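Side-chain contacts in tonb-dependent siderophore receptor (Acinetobacter baumannii, PDB 5FP1), which probably carries out the first step of iron uptake at the outer membrane by binding iron-chelating siderophores, possibly including ferric enterobactin: residues K49-I52 with E53-V57; L211-P214 with T215-T218; K308-V311 with G312-L315; I508-N511 with N512-I515. All blocks are in the same frame, centred on the assembly; numbering follows the deposited sequence.

Contact 1 of 4, residues K49-I52 with E53-V57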
loop_
_atom_site.group_PDB
_atom_site.type_symbol
_atom_site.label_atom_id
_atom_site.label_comp_id
_atom_site.label_asym_id
_atom_site.label_seq_id
_atom_site.Cartn_x
_atom_site.Cartn_y
_atom_site.Cartn_z
ATOM N N LYS A 49 8.054 -12.056 8.710
ATOM C CA LYS A 49 8.172 -13.298 7.945
ATOM C C LYS A 49 7.254 -14.372 8.500
ATOM O O LYS A 49 6.509 -15.019 7.747
ATOM C CB LYS A 49 9.617 -13.766 7.964
ATOM C CG LYS A 49 9.908 -15.024 7.162
ATOM C CD LYS A 49 11.399 -15.328 7.238
ATOM C CE LYS A 49 11.859 -16.361 6.224
ATOM N NZ LYS A 49 11.446 -17.708 6.645
ATOM N N GLN A 50 7.249 -14.543 9.813
ATOM C CA GLN A 50 6.461 -15.635 10.383
ATOM C C GLN A 50 4.973 -15.364 10.258
ATOM O O GLN A 50 4.192 -16.284 10.024
ATOM C CB GLN A 50 6.827 -15.914 11.852
ATOM C CG GLN A 50 6.168 -17.186 12.407
ATOM C CD GLN A 50 6.598 -18.429 11.664
ATOM O OE1 GLN A 50 7.790 -18.666 11.484
ATOM N NE2 GLN A 50 5.637 -19.198 11.183
ATOM N N LEU A 51 4.572 -14.114 10.432
ATOM C CA LEU A 51 3.176 -13.763 10.248
ATOM C C LEU A 51 2.749 -14.013 8.808
ATOM O O LEU A 51 1.658 -14.533 8.557
ATOM C CB LEU A 51 2.911 -12.311 10.653
ATOM C CG LEU A 51 1.459 -11.824 10.599
ATOM C CD1 LEU A 51 0.547 -12.625 11.519
ATOM C CD2 LEU A 51 1.371 -10.364 11.004
ATOM N N ILE A 52 3.612 -13.659 7.873
ATOM C CA ILE A 52 3.349 -13.863 6.448
ATOM C C ILE A 52 3.181 -15.373 6.171
ATOM O O ILE A 52 2.236 -15.806 5.509
ATOM C CB ILE A 52 4.458 -13.233 5.592
ATOM C CG1 ILE A 52 4.370 -11.680 5.677
ATOM C CG2 ILE A 52 4.346 -13.699 4.147
ATOM C CD1 ILE A 52 5.592 -10.978 5.151
ATOM N N GLU A 53 4.060 -16.185 6.739
ATOM C CA GLU A 53 3.932 -17.647 6.600
ATOM C C GLU A 53 2.691 -18.243 7.250
ATOM O O GLU A 53 2.030 -19.089 6.664
ATOM C CB GLU A 53 5.222 -18.336 7.095
ATOM C CG GLU A 53 6.309 -18.172 6.038
ATOM C CD GLU A 53 7.689 -18.646 6.458
ATOM O OE1 GLU A 53 7.793 -19.424 7.438
ATOM O OE2 GLU A 53 8.666 -18.221 5.787
ATOM N N ASP A 54 2.366 -17.796 8.449
ATOM C CA ASP A 54 1.223 -18.297 9.163
ATOM C C ASP A 54 -0.095 -17.992 8.436
ATOM O O ASP A 54 -1.036 -18.811 8.447
ATOM C CB ASP A 54 1.144 -17.646 10.536
ATOM C CG ASP A 54 2.041 -18.313 11.576
ATOM O OD1 ASP A 54 2.811 -19.246 11.232
ATOM O OD2 ASP A 54 1.968 -17.840 12.729
ATOM N N THR A 55 -0.197 -16.789 7.855
ATOM C CA THR A 55 -1.451 -16.373 7.237
ATOM C C THR A 55 -1.561 -16.768 5.777
ATOM O O THR A 55 -2.644 -16.776 5.235
ATOM C CB THR A 55 -1.642 -14.837 7.312
ATOM O OG1 THR A 55 -0.514 -14.167 6.747
ATOM C CG2 THR A 55 -1.833 -14.408 8.753
ATOM N N LYS A 56 -0.427 -17.083 5.175
ATOM C CA LYS A 56 -0.259 -17.330 3.739
ATOM C C LYS A 56 -0.854 -16.190 2.913
ATOM O O LYS A 56 -1.504 -16.440 1.890
ATOM C CB LYS A 56 -0.843 -18.682 3.294
ATOM C CG LYS A 56 -0.152 -19.268 2.059
ATOM C CD LYS A 56 -0.818 -20.559 1.565
ATOM C CE LYS A 56 -0.301 -20.979 0.188
ATOM N NZ LYS A 56 1.157 -21.294 0.208
ATOM N N VAL A 57 -0.643 -14.949 3.359
ATOM C CA VAL A 57 -1.054 -13.796 2.539
ATOM C C VAL A 57 -0.235 -13.749 1.272
ATOM O O VAL A 57 0.994 -13.919 1.295
ATOM C CB VAL A 57 -1.008 -12.459 3.281
ATOM C CG1 VAL A 57 -2.129 -12.386 4.304
ATOM C CG2 VAL A 57 0.346 -12.233 3.928
HETATM O O HOH W 1 7.422 -15.528 5.029
HETATM O O HOH W 2 6.082 -21.311 9.004
HETATM O O HOH W 3 9.335 -18.348 9.365
#
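Lys49 and Glu53 open a run of i to i+4 side-chain pairs along helix 49-55 in the plug, the domain that sits inside the barrel of TonB-dependent receptors. Lys49 NZ forms a salt bridge with Glu53 OE2 at 3.0 Å, meeting the carboxylate on its syn side. The lysine chain is extended until chi4 (-75°), where it bends and turns the ammonium toward the acid, beside the helix bond from Glu53 N to Lys49 O. Gln50 comes next: its NE2 gives a hydrogen bond of 2.8 Å to Asp54 OD1. That oxygen lies in the amide plane of Gln50, whereas the donor stands above the carboxylate, 46° out of its plane. Glutamine suits the place because its amide can both give and accept: one water takes a hydrogen from NE2, another donates to OE1, and both donate to Glu53 OE1. Asp54 is buried; OD1 also forms a salt bridge with Arg671 NH2, and OD2 accepts from Trp629 NE1, both of the barrel wall, joining plug to barrel. Leu51 O takes two donors from opposite faces of its carbonyl plane, Thr55 N at 3.0 Å and Thr55 OG1 at 2.9 Å, so the buried hydroxyl is satisfied within the helix. Beyond the helix end, where Lys56 adopts positive phi, the chain brings Val57 back so that its CG2 lies 4.3 Å from Ile52 CG2.

Contact 2 of 4, residues L211-P214 with T215-T218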
loop_
_atom_site.group_PDB
_atom_site.type_symbol
_atom_site.label_atom_id
_atom_site.label_comp_id
_atom_site.label_asym_id
_atom_site.label_seq_id
_atom_site.Cartn_x
_atom_site.Cartn_y
_atom_site.Cartn_z
ATOM N N LEU A 211 30.510 -11.654 0.374
ATOM C CA LEU A 211 29.932 -12.001 1.646
ATOM C C LEU A 211 31.021 -12.054 2.701
ATOM O O LEU A 211 32.102 -12.590 2.452
ATOM C CB LEU A 211 29.227 -13.344 1.577
ATOM C CG LEU A 211 27.865 -13.367 0.898
ATOM C CD1 LEU A 211 27.463 -14.815 0.620
ATOM C CD2 LEU A 211 26.827 -12.653 1.759
ATOM N N ASP A 212 30.725 -11.490 3.871
ATOM C CA ASP A 212 31.638 -11.511 5.020
ATOM C C ASP A 212 32.956 -10.808 4.757
ATOM O O ASP A 212 33.941 -11.092 5.416
ATOM C CB ASP A 212 31.908 -12.948 5.470
ATOM C CG ASP A 212 30.686 -13.610 6.063
ATOM O OD1 ASP A 212 29.864 -12.895 6.675
ATOM O OD2 ASP A 212 30.544 -14.842 5.918
ATOM N N THR A 213 32.981 -9.899 3.789
ATOM C CA THR A 213 34.154 -9.082 3.533
ATOM C C THR A 213 33.764 -7.617 3.511
ATOM O O THR A 213 32.578 -7.300 3.536
ATOM C CB THR A 213 34.803 -9.392 2.181
ATOM O OG1 THR A 213 34.088 -8.723 1.132
ATOM C CG2 THR A 213 34.864 -10.888 1.928
ATOM N N PRO A 214 34.767 -6.723 3.463
ATOM C CA PRO A 214 34.572 -5.273 3.494
ATOM C C PRO A 214 34.015 -4.674 2.207
ATOM O O PRO A 214 33.680 -3.500 2.191
ATOM C CB PRO A 214 36.003 -4.728 3.717
ATOM C CG PRO A 214 36.770 -5.859 4.330
ATOM C CD PRO A 214 36.184 -7.088 3.686
ATOM N N THR A 215 33.945 -5.454 1.132
ATOM C CA THR A 215 33.536 -4.921 -0.157
ATOM C C THR A 215 32.524 -5.861 -0.790
ATOM O O THR A 215 32.790 -7.045 -0.979
ATOM C CB THR A 215 34.751 -4.734 -1.050
ATOM O OG1 THR A 215 35.658 -3.843 -0.389
ATOM C CG2 THR A 215 34.359 -4.144 -2.385
ATOM N N ARG A 216 31.327 -5.346 -1.051
ATOM C CA ARG A 216 30.198 -6.222 -1.370
ATOM C C ARG A 216 29.416 -5.666 -2.553
ATOM O O ARG A 216 29.393 -4.452 -2.789
ATOM C CB ARG A 216 29.295 -6.399 -0.156
ATOM C CG ARG A 216 30.003 -7.012 1.046
ATOM C CD ARG A 216 29.161 -7.015 2.316
ATOM N NE ARG A 216 28.787 -5.668 2.766
ATOM C CZ ARG A 216 29.542 -4.877 3.523
ATOM N NH1 ARG A 216 30.755 -5.262 3.921
ATOM N NH2 ARG A 216 29.089 -3.677 3.870
ATOM N N ALA A 217 28.811 -6.562 -3.328
ATOM C CA ALA A 217 28.012 -6.141 -4.466
ATOM C C ALA A 217 26.849 -7.109 -4.568
ATOM O O ALA A 217 27.023 -8.316 -4.353
ATOM C CB ALA A 217 28.821 -6.124 -5.736
ATOM N N THR A 218 25.658 -6.574 -4.860
ATOM C CA THR A 218 24.448 -7.398 -5.004
ATOM C C THR A 218 23.716 -6.937 -6.266
ATOM O O THR A 218 23.500 -5.736 -6.449
ATOM C CB THR A 218 23.564 -7.311 -3.756
ATOM O OG1 THR A 218 24.310 -7.717 -2.605
ATOM C CG2 THR A 218 22.326 -8.217 -3.847
#
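Arg216 turns its guanidinium back onto the carbonyl of Thr213, NH1 lying 2.8 Å from Thr213 O. The oxygen sits at the edge of the guanidinium, close to its plane, and NH1 lies in the carbonyl plane, with a moderately bent N-H...O angle of 147°. A bend at chi3 (-61°) turns the arginine chain back toward the turn; arginine suits the place because its long chain carries several N-H groups, which serve this oxygen and two acids. Beside it, Thr215 N donates to Thr213 OG1 at 3.3 Å with an angle of 163°. The hydroxyl is also hydrogen-bonded to Gly210 O, so the short threonine side chain ties together two points of the backbone. Pro214, with its ring-restricted phi and no N-H to satisfy, suits the corner between the two threonines.

In the next shell, Asp279 pairs with Arg216 NH1 and Glu277 with NH2, holding the guanidinium from the adjoining strand. Thr215 OG1 bonds to His278 ND1. The contact thus closes the short turn, probably periplasmic by the topology of this barrel family, that joins strand 197-209 to strand 215-226, and its arginine bridges to strand 264-279, which pairs with strand 215-226.

Contact 3 of 4, residues K308-V311 with G312-L315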
loop_
_atom_site.group_PDB
_atom_site.type_symbol
_atom_site.label_atom_id
_atom_site.label_comp_id
_atom_site.label_asym_id
_atom_site.label_seq_id
_atom_site.Cartn_x
_atom_site.Cartn_y
_atom_site.Cartn_z
ATOM N N LYS A 308 -26.130 6.345 -11.427
ATOM C CA LYS A 308 -27.113 6.791 -12.386
ATOM C C LYS A 308 -28.553 6.523 -11.988
ATOM O O LYS A 308 -29.454 6.970 -12.685
ATOM C CB LYS A 308 -26.865 6.146 -13.735
ATOM C CG LYS A 308 -25.527 6.526 -14.358
ATOM C CD LYS A 308 -25.558 7.933 -14.922
ATOM C CE LYS A 308 -24.178 8.277 -15.450
ATOM N NZ LYS A 308 -24.051 9.725 -15.694
ATOM N N GLY A 309 -28.779 5.788 -10.908
ATOM C CA GLY A 309 -30.137 5.566 -10.415
ATOM C C GLY A 309 -30.794 4.281 -10.931
ATOM O O GLY A 309 -31.922 3.987 -10.590
ATOM N N ASN A 310 -30.106 3.516 -11.772
ATOM C CA ASN A 310 -30.712 2.310 -12.312
ATOM C C ASN A 310 -30.903 1.271 -11.256
ATOM O O ASN A 310 -31.787 0.417 -11.381
ATOM C CB ASN A 310 -29.949 1.739 -13.526
ATOM C CG ASN A 310 -29.771 2.758 -14.611
ATOM O OD1 ASN A 310 -30.738 3.264 -15.187
ATOM N ND2 ASN A 310 -28.532 3.095 -14.882
ATOM N N VAL A 311 -30.124 1.368 -10.191
ATOM C CA VAL A 311 -30.243 0.450 -9.073
ATOM C C VAL A 311 -31.683 0.424 -8.497
ATOM O O VAL A 311 -32.163 -0.614 -8.069
ATOM C CB VAL A 311 -29.228 0.798 -7.971
ATOM C CG1 VAL A 311 -29.521 0.056 -6.684
ATOM C CG2 VAL A 311 -27.809 0.500 -8.462
ATOM N N GLY A 312 -32.318 1.582 -8.474
ATOM C CA GLY A 312 -33.677 1.727 -7.972
ATOM C C GLY A 312 -34.714 1.158 -8.927
ATOM O O GLY A 312 -35.885 1.049 -8.558
ATOM N N LYS A 313 -34.268 0.746 -10.120
ATOM C CA LYS A 313 -35.140 0.007 -11.056
ATOM C C LYS A 313 -34.647 -1.416 -11.325
ATOM O O LYS A 313 -35.073 -2.095 -12.271
ATOM C CB LYS A 313 -35.380 0.839 -12.313
ATOM C CG LYS A 313 -34.212 1.021 -13.210
ATOM C CD LYS A 313 -34.456 2.171 -14.187
ATOM C CE LYS A 313 -33.532 2.026 -15.389
ATOM N NZ LYS A 313 -33.584 3.157 -16.350
ATOM N N GLY A 314 -33.795 -1.885 -10.418
ATOM C CA GLY A 314 -33.299 -3.250 -10.408
ATOM C C GLY A 314 -32.266 -3.570 -11.490
ATOM O O GLY A 314 -32.064 -4.735 -11.831
ATOM N N LEU A 315 -31.595 -2.540 -11.985
ATOM C CA LEU A 315 -30.598 -2.689 -13.034
ATOM C C LEU A 315 -29.258 -2.010 -12.639
ATOM O O LEU A 315 -29.211 -1.134 -11.779
ATOM C CB LEU A 315 -31.135 -2.109 -14.348
ATOM C CG LEU A 315 -32.363 -2.843 -14.955
ATOM C CD1 LEU A 315 -32.924 -2.031 -16.112
ATOM C CD2 LEU A 315 -31.988 -4.247 -15.372
#
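Asn310 O receives two backbone N-H groups, Lys313 N at 2.8 Å and Leu315 N at 3.0 Å, from opposite faces of its carbonyl plane. The second of these, together with Gly314 N to Val311 O at 3.1 Å, makes the bond pair of a Schellman motif, which ends the short 3-10 turn begun at Asn310. Gly314 takes the positive phi (74°) characteristic of this ending, a conformation glycine adopts easily. Gly309, with phi 94°, likewise has the backbone freedom needed to lead into the turn, and its carbonyl accepts from Gly312 N at 3.2 Å.

Lys313 lies alongside Asn310, the two side chains pointing the same way. Its CG sits between the backbone N and the carbonyl carbon (chi1 70°), a torsion that brings the extended chain back over the turn, with CG only 3.1 Å from Asn310 O. At the far end Lys313 NZ makes a weak hydrogen bond to Asn310 OD1 at 3.1 Å; its stronger partner is Asp382 O. Asn310 suits its buried place because the amide offers both kinds of polar atom: ND2 donates to Asp305 OD1 and to Ser381 O. Leu315 CB also packs 4.1 Å from Asn310 CB, and Val311 CA brings a C-H toward Leu315 O at 3.3 Å.

The turn belongs to the loop between strands 284-304 and 315-341, probably extracellular, by family topology. Val311 rests on Pro235 and Trp237 of strand 234-238, while Asn310 and Leu315 touch Cys383, whose disulfide partner Cys391 begins strand 391-393.

Contact 4 of 4, residues I508-N511 with N512-I515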
loop_
_atom_site.group_PDB
_atom_site.type_symbol
_atom_site.label_atom_id
_atom_site.label_comp_id
_atom_site.label_asym_id
_atom_site.label_seq_id
_atom_site.Cartn_x
_atom_site.Cartn_y
_atom_site.Cartn_z
ATOM N N ILE A 508 -1.781 16.942 -11.441
ATOM C CA ILE A 508 -1.421 18.287 -11.842
ATOM C C ILE A 508 -2.286 18.714 -13.033
ATOM O O ILE A 508 -2.689 17.887 -13.893
ATOM C CB ILE A 508 0.090 18.374 -12.202
ATOM C CG1 ILE A 508 0.532 19.838 -12.376
ATOM C CG2 ILE A 508 0.394 17.564 -13.460
ATOM C CD1 ILE A 508 2.033 20.036 -12.485
ATOM N N ASN A 509 -2.600 20.003 -13.061
ATOM C CA ASN A 509 -3.320 20.590 -14.179
ATOM C C ASN A 509 -2.916 22.062 -14.350
ATOM O O ASN A 509 -2.049 22.568 -13.642
ATOM C CB ASN A 509 -4.830 20.395 -14.032
ATOM C CG ASN A 509 -5.411 21.084 -12.808
ATOM O OD1 ASN A 509 -5.090 22.205 -12.514
ATOM N ND2 ASN A 509 -6.282 20.380 -12.084
ATOM N N ALA A 510 -3.517 22.730 -15.320
ATOM C CA ALA A 510 -3.128 24.118 -15.635
ATOM C C ALA A 510 -3.264 24.998 -14.414
ATOM O O ALA A 510 -2.500 25.925 -14.245
ATOM C CB ALA A 510 -4.007 24.661 -16.748
ATOM N N ASN A 511 -4.279 24.730 -13.594
ATOM C CA ASN A 511 -4.649 25.648 -12.530
ATOM C C ASN A 511 -3.976 25.403 -11.170
ATOM O O ASN A 511 -3.986 26.290 -10.335
ATOM C CB ASN A 511 -6.164 25.623 -12.385
ATOM C CG ASN A 511 -6.846 25.883 -13.710
ATOM O OD1 ASN A 511 -7.641 25.081 -14.184
ATOM N ND2 ASN A 511 -6.463 26.982 -14.356
ATOM N N ASN A 512 -3.387 24.227 -10.956
ATOM C CA ASN A 512 -2.693 23.961 -9.682
ATOM C C ASN A 512 -1.181 23.833 -9.810
ATOM O O ASN A 512 -0.454 23.640 -8.810
ATOM C CB ASN A 512 -3.301 22.732 -8.981
ATOM C CG ASN A 512 -3.102 21.440 -9.743
ATOM O OD1 ASN A 512 -2.305 21.351 -10.681
ATOM N ND2 ASN A 512 -3.854 20.421 -9.346
ATOM N N GLN A 513 -0.687 23.969 -11.039
ATOM C CA GLN A 513 0.715 23.680 -11.325
ATOM C C GLN A 513 1.672 24.603 -10.600
ATOM O O GLN A 513 2.804 24.229 -10.371
ATOM C CB GLN A 513 1.024 23.787 -12.836
ATOM C CG GLN A 513 0.938 25.205 -13.421
ATOM C CD GLN A 513 1.100 25.188 -14.937
ATOM O OE1 GLN A 513 2.119 24.754 -15.454
ATOM N NE2 GLN A 513 0.082 25.618 -15.644
ATOM N N MET A 514 1.222 25.804 -10.242
ATOM C CA MET A 514 2.099 26.773 -9.588
ATOM C C MET A 514 1.968 26.708 -8.054
ATOM O O MET A 514 2.663 27.422 -7.350
ATOM C CB MET A 514 1.803 28.209 -10.088
ATOM C CG MET A 514 0.509 28.817 -9.607
ATOM S SD MET A 514 -1.018 27.936 -9.990
ATOM C CE MET A 514 -1.162 28.195 -11.771
ATOM N N ILE A 515 1.103 25.848 -7.533
ATOM C CA ILE A 515 0.823 25.852 -6.096
ATOM C C ILE A 515 1.979 25.188 -5.336
ATOM O O ILE A 515 2.575 24.190 -5.798
ATOM C CB ILE A 515 -0.527 25.160 -5.793
ATOM C CG1 ILE A 515 -1.664 25.776 -6.624
ATOM C CG2 ILE A 515 -0.884 25.264 -4.319
ATOM C CD1 ILE A 515 -2.013 27.200 -6.234
#
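Asn509 and Asn512 place their amides one over the other, the planes only 7° from parallel while the side chains themselves cross at about a right angle. Each reaches the other's backbone. Asn512 OD1 accepts from Asn509 N at 2.8 Å in a nearly straight bond, and in return Asn509 OD1 takes a weak one from Asn512 N at 3.1 Å. Both chi1 torsions are near +60°, which sets CG over the backbone between N and carbonyl carbon and so brings the amides within range of these N-H groups. The amide nitrogens have their own acceptors: Asn509 ND2 meets Tyr559 OH and Asn512 ND2 meets Thr507 O.

Asn509 OD1 also accepts from Asn511 N at 2.9 Å, which makes an Asx turn, and a type I beta turn from Asn512 to Ile515 follows at once in the long loop between strands 482-493 and 518-531. Asparagine, short and amide-tipped, suits such tight turns.

Gln513 extends its longer chain back along Ala510, NE2 giving a hydrogen bond of 3.0 Å to Ala510 O, while OE1 accepts from Lys462 N of strand 459-476. Ile508 crosses this chain obliquely, its CD1 3.9 Å from Gln513 CB, and rests on Ala461 as well. Met514 curls, bent at chi2 and chi3, until SD lies 3.4 Å from Asn511 O and CE 3.6 Å from Ala510 O.

Overall arrangement
Contact 1 lies in the plug, about 17 Å from the chain's centre, whereas the other three belong to turns and loops of the barrel 26 to 33 Å from it. Contact 2, at the end of two barrel strands, is the one surface contact; contact 1 is partly buried, as are contacts 3 and 4 within separate loops, and none of the four touches another. Contacts 2 and 3 lie on opposite sides of the centre, about 64 Å between centres. The chemistry follows the place: regular i to i+4 pairing with charges and waters on a helix, arginine and acids bridging strands, glycines shaping a 3-10 turn, and asparagine amides folding an irregular loop.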